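Local coordinates for protein (sliding clamp) (Enterobacteria phage RB69, PDB 1B77) that probably encircles DNA as a trimeric ring and tethers the phage DNA polymerase to its template for processive replication, at residues V148-N153 / K164-L169. Residues are numbered along the deposited sequence; the frame is centred on the assembly and turned at random.
Sequences VINGYN and KYSLTL
Ile-149 and Leu-167 form a hydrogen-bonded antiparallel pair, Ile-149 N to Leu-167 O at 2.8 Å and Leu-167 N to Ile-149 O at 2.9 Å, both donors lying in the carbonyl plane. Their branched side chains suit the buried face; CG1 of Ile-149, anti to its carbonyl carbon (chi1 -68°), meets CD1 of Leu-169 at 3.7 Å. On the other face, in a non-hydrogen-bonded pair, OG of Ser-166 donates a hydrogen bond to OD1 of Asn-150 at 3.2 Å, tilted 27° from the amide carbonyl plane. OG can do this because it stands anti to its own backbone N (chi1 -175°). Short polar side chains suit partly exposed Asn-150, Ser-166 and Thr-168, whereas compact, apolar Val-148 is buried against Thr-141 and Lys-143. Gly-151 faces both Lys-164 and Tyr-165, a classic beta bulge: its O accepts Lys-164 N at 2.9 Å, and without a side chain it lets Tyr-165 CB sit close. Lys-164 lays its aliphatic chain by Asn-153 CB, and a bend at chi3 carries NZ to Leu-133 O. Strand 137-143 flanks 146-152 on its other side, while helix 120-132 packs on Tyr-165, whose OH bonds Gln-125. Beyond 165-171, a strand of the second subunit continues the sheet across the clamp interface.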
ATOM      1  N   VAL A 148      -4.713  -2.831  36.369  1.00 35.95           N
ATOM      2  CA  VAL A 148      -5.039  -3.429  35.087  1.00 35.46           C
ATOM      3  C   VAL A 148      -5.688  -2.452  34.121  1.00 35.05           C
ATOM      4  O   VAL A 148      -6.289  -1.461  34.529  1.00 35.12           O
ATOM      5  CB  VAL A 148      -5.978  -4.638  35.259  1.00 35.44           C
ATOM      6  CG1 VAL A 148      -5.329  -5.670  36.169  1.00 35.18           C
ATOM      7  CG2 VAL A 148      -7.313  -4.182  35.826  1.00 35.58           C
ATOM      8  N   ILE A 149      -5.536  -2.742  32.834  1.00 34.69           N
ATOM      9  CA  ILE A 149      -6.123  -1.937  31.771  1.00 34.16           C
ATOM     10  C   ILE A 149      -7.157  -2.793  31.065  1.00 34.00           C
ATOM     11  O   ILE A 149      -6.818  -3.831  30.501  1.00 34.09           O
ATOM     12  CB  ILE A 149      -5.077  -1.510  30.717  1.00 33.92           C
ATOM     13  CG1 ILE A 149      -4.084  -0.524  31.330  1.00 33.77           C
ATOM     14  CG2 ILE A 149      -5.777  -0.902  29.512  1.00 33.64           C
ATOM     15  CD1 ILE A 149      -3.094   0.061  30.331  1.00 33.81           C
ATOM     16  N   ASN A 150      -8.418  -2.370  31.115  1.00 33.97           N
ATOM     17  CA  ASN A 150      -9.493  -3.091  30.442  1.00 33.58           C
ATOM     18  C   ASN A 150      -9.912  -2.288  29.218  1.00 33.53           C
ATOM     19  O   ASN A 150     -10.017  -1.060  29.282  1.00 33.36           O
ATOM     20  CB  ASN A 150     -10.697  -3.274  31.370  1.00 33.30           C
ATOM     21  CG  ASN A 150     -10.416  -4.211  32.518  1.00 33.22           C
ATOM     22  OD1 ASN A 150      -9.993  -5.351  32.318  1.00 32.83           O
ATOM     23  ND2 ASN A 150     -10.653  -3.739  33.733  1.00 33.30           N
ATOM     24  N   GLY A 151     -10.142  -2.978  28.103  1.00 33.62           N
ATOM     25  CA  GLY A 151     -10.546  -2.303  26.882  1.00 33.58           C
ATOM     26  C   GLY A 151     -11.996  -2.588  26.559  1.00 33.91           C
ATOM     27  O   GLY A 151     -12.434  -3.736  26.628  1.00 33.35           O
ATOM     28  N   TYR A 152     -12.744  -1.548  26.198  1.00 34.58           N
ATOM     29  CA  TYR A 152     -14.159  -1.705  25.883  1.00 35.32           C
ATOM     30  C   TYR A 152     -14.566  -1.043  24.574  1.00 36.48           C
ATOM     31  O   TYR A 152     -13.806  -0.286  23.972  1.00 36.33           O
ATOM     32  CB  TYR A 152     -15.033  -1.088  26.977  1.00 34.62           C
ATOM     33  CG  TYR A 152     -14.713  -1.480  28.398  1.00 33.91           C
ATOM     34  CD1 TYR A 152     -13.654  -0.889  29.089  1.00 33.71           C
ATOM     35  CD2 TYR A 152     -15.501  -2.408  29.067  1.00 33.73           C
ATOM     36  CE1 TYR A 152     -13.398  -1.213  30.421  1.00 33.64           C
ATOM     37  CE2 TYR A 152     -15.256  -2.739  30.393  1.00 33.54           C
ATOM     38  CZ  TYR A 152     -14.207  -2.142  31.065  1.00 33.58           C
ATOM     39  OH  TYR A 152     -13.983  -2.474  32.379  1.00 33.14           O
ATOM     40  N   ASN A 153     -15.790  -1.342  24.149  1.00 37.77           N
ATOM     41  CA  ASN A 153     -16.356  -0.738  22.952  1.00 39.28           C
ATOM     42  C   ASN A 153     -17.518   0.092  23.480  1.00 40.09           C
ATOM     43  O   ASN A 153     -18.649  -0.386  23.563  1.00 40.06           O
ATOM     44  CB  ASN A 153     -16.885  -1.792  21.981  1.00 39.72           C
ATOM     45  CG  ASN A 153     -17.331  -1.181  20.661  1.00 40.28           C
ATOM     46  OD1 ASN A 153     -18.013  -0.158  20.640  1.00 40.51           O
ATOM     47  ND2 ASN A 153     -16.945  -1.806  19.555  1.00 40.76           N
ATOM     48  N   LYS A 164     -13.290  -6.434  26.268  1.00 36.36           N
ATOM     49  CA  LYS A 164     -12.957  -7.287  25.140  1.00 35.87           C
ATOM     50  C   LYS A 164     -11.469  -7.600  25.220  1.00 35.31           C
ATOM     51  O   LYS A 164     -10.967  -8.495  24.537  1.00 34.76           O
ATOM     52  CB  LYS A 164     -13.281  -6.562  23.834  1.00 36.12           C
ATOM     53  CG  LYS A 164     -14.708  -6.012  23.800  1.00 36.59           C
ATOM     54  CD  LYS A 164     -15.108  -5.542  22.415  1.00 36.83           C
ATOM     55  CE  LYS A 164     -15.241  -6.714  21.454  1.00 36.99           C
ATOM     56  NZ  LYS A 164     -15.619  -6.277  20.084  1.00 37.23           N
ATOM     57  N   TYR A 165     -10.777  -6.854  26.076  1.00 35.09           N
ATOM     58  CA  TYR A 165      -9.345  -7.026  26.272  1.00 34.88           C
ATOM     59  C   TYR A 165      -8.913  -6.630  27.683  1.00 34.84           C
ATOM     60  O   TYR A 165      -9.523  -5.761  28.321  1.00 34.93           O
ATOM     61  CB  TYR A 165      -8.583  -6.182  25.256  1.00 35.19           C
ATOM     62  CG  TYR A 165      -7.079  -6.273  25.367  1.00 35.34           C
ATOM     63  CD1 TYR A 165      -6.395  -7.407  24.946  1.00 35.43           C
ATOM     64  CD2 TYR A 165      -6.337  -5.197  25.848  1.00 35.46           C
ATOM     65  CE1 TYR A 165      -5.006  -7.466  24.996  1.00 35.67           C
ATOM     66  CE2 TYR A 165      -4.953  -5.245  25.905  1.00 35.45           C
ATOM     67  CZ  TYR A 165      -4.293  -6.378  25.474  1.00 35.56           C
ATOM     68  OH  TYR A 165      -2.919  -6.411  25.510  1.00 35.66           O
ATOM     69  N   SER A 166      -7.853  -7.266  28.166  1.00 34.31           N
ATOM     70  CA  SER A 166      -7.353  -6.971  29.497  1.00 34.08           C
ATOM     71  C   SER A 166      -5.847  -7.174  29.591  1.00 33.52           C
ATOM     72  O   SER A 166      -5.328  -8.215  29.211  1.00 33.02           O
ATOM     73  CB  SER A 166      -8.060  -7.851  30.523  1.00 34.44           C
ATOM     74  OG  SER A 166      -7.662  -7.492  31.829  1.00 35.28           O
ATOM     75  N   LEU A 167      -5.157  -6.165  30.111  1.00 33.15           N
ATOM     76  CA  LEU A 167      -3.709  -6.204  30.258  1.00 32.85           C
ATOM     77  C   LEU A 167      -3.306  -5.864  31.690  1.00 33.03           C
ATOM     78  O   LEU A 167      -3.698  -4.826  32.228  1.00 33.14           O
ATOM     79  CB  LEU A 167      -3.067  -5.206  29.288  1.00 32.55           C
ATOM     80  CG  LEU A 167      -1.596  -4.819  29.488  1.00 32.41           C
ATOM     81  CD1 LEU A 167      -0.702  -6.035  29.304  1.00 32.32           C
ATOM     82  CD2 LEU A 167      -1.220  -3.735  28.486  1.00 32.29           C
ATOM     83  N   THR A 168      -2.516  -6.741  32.299  1.00 33.22           N
ATOM     84  CA  THR A 168      -2.037  -6.550  33.667  1.00 33.57           C
ATOM     85  C   THR A 168      -0.727  -5.755  33.634  1.00 34.04           C
ATOM     86  O   THR A 168       0.181  -6.061  32.857  1.00 33.43           O
ATOM     87  CB  THR A 168      -1.773  -7.909  34.353  1.00 33.66           C
ATOM     88  OG1 THR A 168      -2.978  -8.687  34.338  1.00 33.71           O
ATOM     89  CG2 THR A 168      -1.324  -7.715  35.785  1.00 33.37           C
ATOM     90  N   LEU A 169      -0.623  -4.737  34.479  1.00 34.68           N
ATOM     91  CA  LEU A 169       0.585  -3.924  34.504  1.00 35.72           C
ATOM     92  C   LEU A 169       1.502  -4.234  35.682  1.00 36.67           C
ATOM     93  O   LEU A 169       2.380  -5.095  35.581  1.00 36.98           O
ATOM     94  CB  LEU A 169       0.210  -2.437  34.494  1.00 35.13           C
ATOM     95  CG  LEU A 169      -0.676  -2.060  33.296  1.00 34.92           C
ATOM     96  CD1 LEU A 169      -1.026  -0.582  33.345  1.00 34.74           C
ATOM     97  CD2 LEU A 169       0.040  -2.410  32.000  1.00 34.34           C
TER